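Local coordinates for hypothetical protein SA2161 (Staphylococcus aureus, PDB 1Y7R), which is of unknown function but probably acts as an acetyltransferase of the GNAT family, which as a rule transfers acetyl groups from acetyl-CoA, at residues 102-107 / 112-117. The protein carries 4 engineered substitutions. Residues are numbered along the deposited sequence; the frame is centred on the assembly and turned at random.
Engineered in segment 112-117: Val115 (natural residue Ala).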
loop_
_atom_site.group_PDB
_atom_site.type_symbol
_atom_site.label_atom_id
_atom_site.label_comp_id
_atom_site.label_asym_id
_atom_site.label_seq_id
_atom_site.Cartn_x
_atom_site.Cartn_y
_atom_site.Cartn_z
ATOM N N VAL A 102 7.697 1.875 4.477
ATOM C CA VAL A 102 6.933 2.607 3.459
ATOM C C VAL A 102 7.349 2.065 2.107
ATOM O O VAL A 102 8.544 1.848 1.856
ATOM C CB VAL A 102 7.243 4.114 3.497
ATOM C CG1 VAL A 102 6.381 4.876 2.456
ATOM C CG2 VAL A 102 7.068 4.709 4.927
ATOM N N SER A 103 6.385 1.794 1.239
ATOM C CA SER A 103 6.747 1.281 -0.076
ATOM C C SER A 103 6.011 1.994 -1.188
ATOM O O SER A 103 5.005 2.692 -0.950
ATOM C CB SER A 103 6.517 -0.247 -0.167
ATOM O OG SER A 103 5.147 -0.584 -0.418
ATOM N N LEU A 104 6.485 1.762 -2.405
ATOM C CA LEU A 104 5.789 2.243 -3.591
ATOM C C LEU A 104 6.130 1.367 -4.782
ATOM O O LEU A 104 7.026 0.523 -4.686
ATOM C CB LEU A 104 6.149 3.704 -3.869
ATOM C CG LEU A 104 7.631 4.059 -3.959
ATOM C CD1 LEU A 104 8.132 3.826 -5.369
ATOM C CD2 LEU A 104 7.806 5.508 -3.571
ATOM N N ILE A 105 5.395 1.567 -5.883
ATOM C CA ILE A 105 5.657 0.840 -7.138
ATOM C C ILE A 105 6.115 1.858 -8.167
ATOM O O ILE A 105 5.429 2.851 -8.423
ATOM C CB ILE A 105 4.391 0.097 -7.636
ATOM C CG1 ILE A 105 3.884 -0.927 -6.602
ATOM C CG2 ILE A 105 4.600 -0.503 -9.016
ATOM C CD1 ILE A 105 4.891 -1.958 -6.208
ATOM N N ALA A 106 7.297 1.648 -8.729
ATOM C CA ALA A 106 7.865 2.623 -9.646
ATOM C C ALA A 106 8.267 1.992 -10.961
ATOM O O ALA A 106 8.925 0.971 -10.949
ATOM C CB ALA A 106 9.091 3.252 -8.991
ATOM N N ASP A 107 7.900 2.608 -12.081
ATOM C CA ASP A 107 8.547 2.234 -13.351
ATOM C C ASP A 107 9.902 2.930 -13.513
ATOM O O ASP A 107 10.381 3.623 -12.596
ATOM C CB ASP A 107 7.622 2.466 -14.542
ATOM C CG ASP A 107 7.438 3.921 -14.880
ATOM O OD1 ASP A 107 8.223 4.761 -14.387
ATOM O OD2 ASP A 107 6.493 4.213 -15.653
ATOM N N LYS A 112 14.159 7.072 -10.519
ATOM C CA LYS A 112 15.143 8.136 -10.278
ATOM C C LYS A 112 14.670 9.212 -9.310
ATOM O O LYS A 112 15.491 9.794 -8.568
ATOM C CB LYS A 112 15.547 8.810 -11.585
ATOM C CG LYS A 112 16.216 7.888 -12.582
ATOM C CD LYS A 112 16.725 8.703 -13.766
ATOM C CE LYS A 112 17.221 7.799 -14.892
ATOM N NZ LYS A 112 18.258 6.800 -14.459
ATOM N N LEU A 113 13.373 9.511 -9.349
ATOM C CA LEU A 113 12.767 10.448 -8.401
ATOM C C LEU A 113 12.794 9.878 -6.968
ATOM O O LEU A 113 13.237 10.545 -6.012
ATOM C CB LEU A 113 11.321 10.745 -8.809
ATOM C CG LEU A 113 10.516 11.485 -7.726
ATOM C CD1 LEU A 113 11.140 12.862 -7.487
ATOM C CD2 LEU A 113 9.077 11.623 -8.050
ATOM N N TYR A 114 12.352 8.636 -6.812
ATOM C CA TYR A 114 12.189 8.115 -5.434
ATOM C C TYR A 114 13.526 7.864 -4.781
ATOM O O TYR A 114 13.650 7.977 -3.577
ATOM C CB TYR A 114 11.317 6.860 -5.414
ATOM C CG TYR A 114 10.022 7.125 -6.138
ATOM C CD1 TYR A 114 9.115 8.076 -5.648
ATOM C CD2 TYR A 114 9.699 6.445 -7.310
ATOM C CE1 TYR A 114 7.930 8.354 -6.332
ATOM C CE2 TYR A 114 8.530 6.709 -7.995
ATOM C CZ TYR A 114 7.644 7.656 -7.511
ATOM O OH TYR A 114 6.446 7.885 -8.200
ATOM N N VAL A 115 14.544 7.574 -5.587
ATOM C CA VAL A 115 15.905 7.378 -5.069
ATOM C C VAL A 115 16.395 8.627 -4.304
ATOM O O VAL A 115 17.140 8.519 -3.318
ATOM C CB VAL A 115 16.898 6.993 -6.225
ATOM C CG1 VAL A 115 18.312 6.880 -5.689
ATOM C CG2 VAL A 115 16.486 5.674 -6.833
ATOM N N LYS A 116 15.993 9.810 -4.774
ATOM C CA LYS A 116 16.325 11.086 -4.114
ATOM C C LYS A 116 15.863 11.175 -2.658
ATOM O O LYS A 116 16.405 11.957 -1.877
ATOM C CB LYS A 116 15.682 12.264 -4.868
ATOM C CG LYS A 116 16.198 12.456 -6.264
ATOM C CD LYS A 116 15.479 13.659 -6.944
ATOM C CE LYS A 116 15.914 13.780 -8.394
ATOM N NZ LYS A 116 17.420 13.801 -8.418
ATOM N N PHE A 117 14.846 10.381 -2.316
ATOM C CA PHE A 117 14.195 10.411 -1.001
ATOM C C PHE A 117 14.544 9.197 -0.157
ATOM O O PHE A 117 13.990 9.012 0.918
ATOM C CB PHE A 117 12.689 10.591 -1.196
ATOM C CG PHE A 117 12.374 11.929 -1.773
ATOM C CD1 PHE A 117 12.315 12.107 -3.163
ATOM C CD2 PHE A 117 12.290 13.029 -0.948
ATOM C CE1 PHE A 117 12.128 13.365 -3.705
ATOM C CE2 PHE A 117 12.077 14.309 -1.477
ATOM C CZ PHE A 117 11.997 14.468 -2.860
HETATM O O HOH W 1 4.720 5.652 -7.142
#
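Tyr114, on helix 110-115, lays its ring against Leu104 and Ala106, which are two apart on strand 101-107 and both turn their CB toward the helix. Leu104 supplies a CH-pi contact: CD2 lies 3.9 Å from the centroid of the Tyr114 ring, only 25° off the normal, with Leu104 CD2 to Tyr114 CD1 at 3.6 Å. Leu104 CD1 meets Tyr114 CD2 at 3.6 Å, and both methyls rest on the same face, straddling CG. Chi1 of 53° sets Leu104 CG between backbone N and carbonyl carbon, and chi2 turns both methyls onto the ring. Ala106 CB approaches Tyr114 CE2 obliquely, at 3.6 Å. On the opposite face, Leu113 CG sits 4.2 Å above the ring plane, and Ile69 and Phe119 also touch Tyr114. Tyr114 CG stands beside its backbone N and anti to the carbonyl carbon (chi1 -52°), which carries the ring to the strand; its OH is 3.0 Å from a water that donates to Ile105 O. No direct hydrogen bond joins the segments. Segment 102-107 pairs antiparallel with a strand of the second subunit, extending the sheet. The chemistry thus implies apolar helix-on-sheet packing, with water linking the buried tyrosine's hydroxyl to the strand backbone.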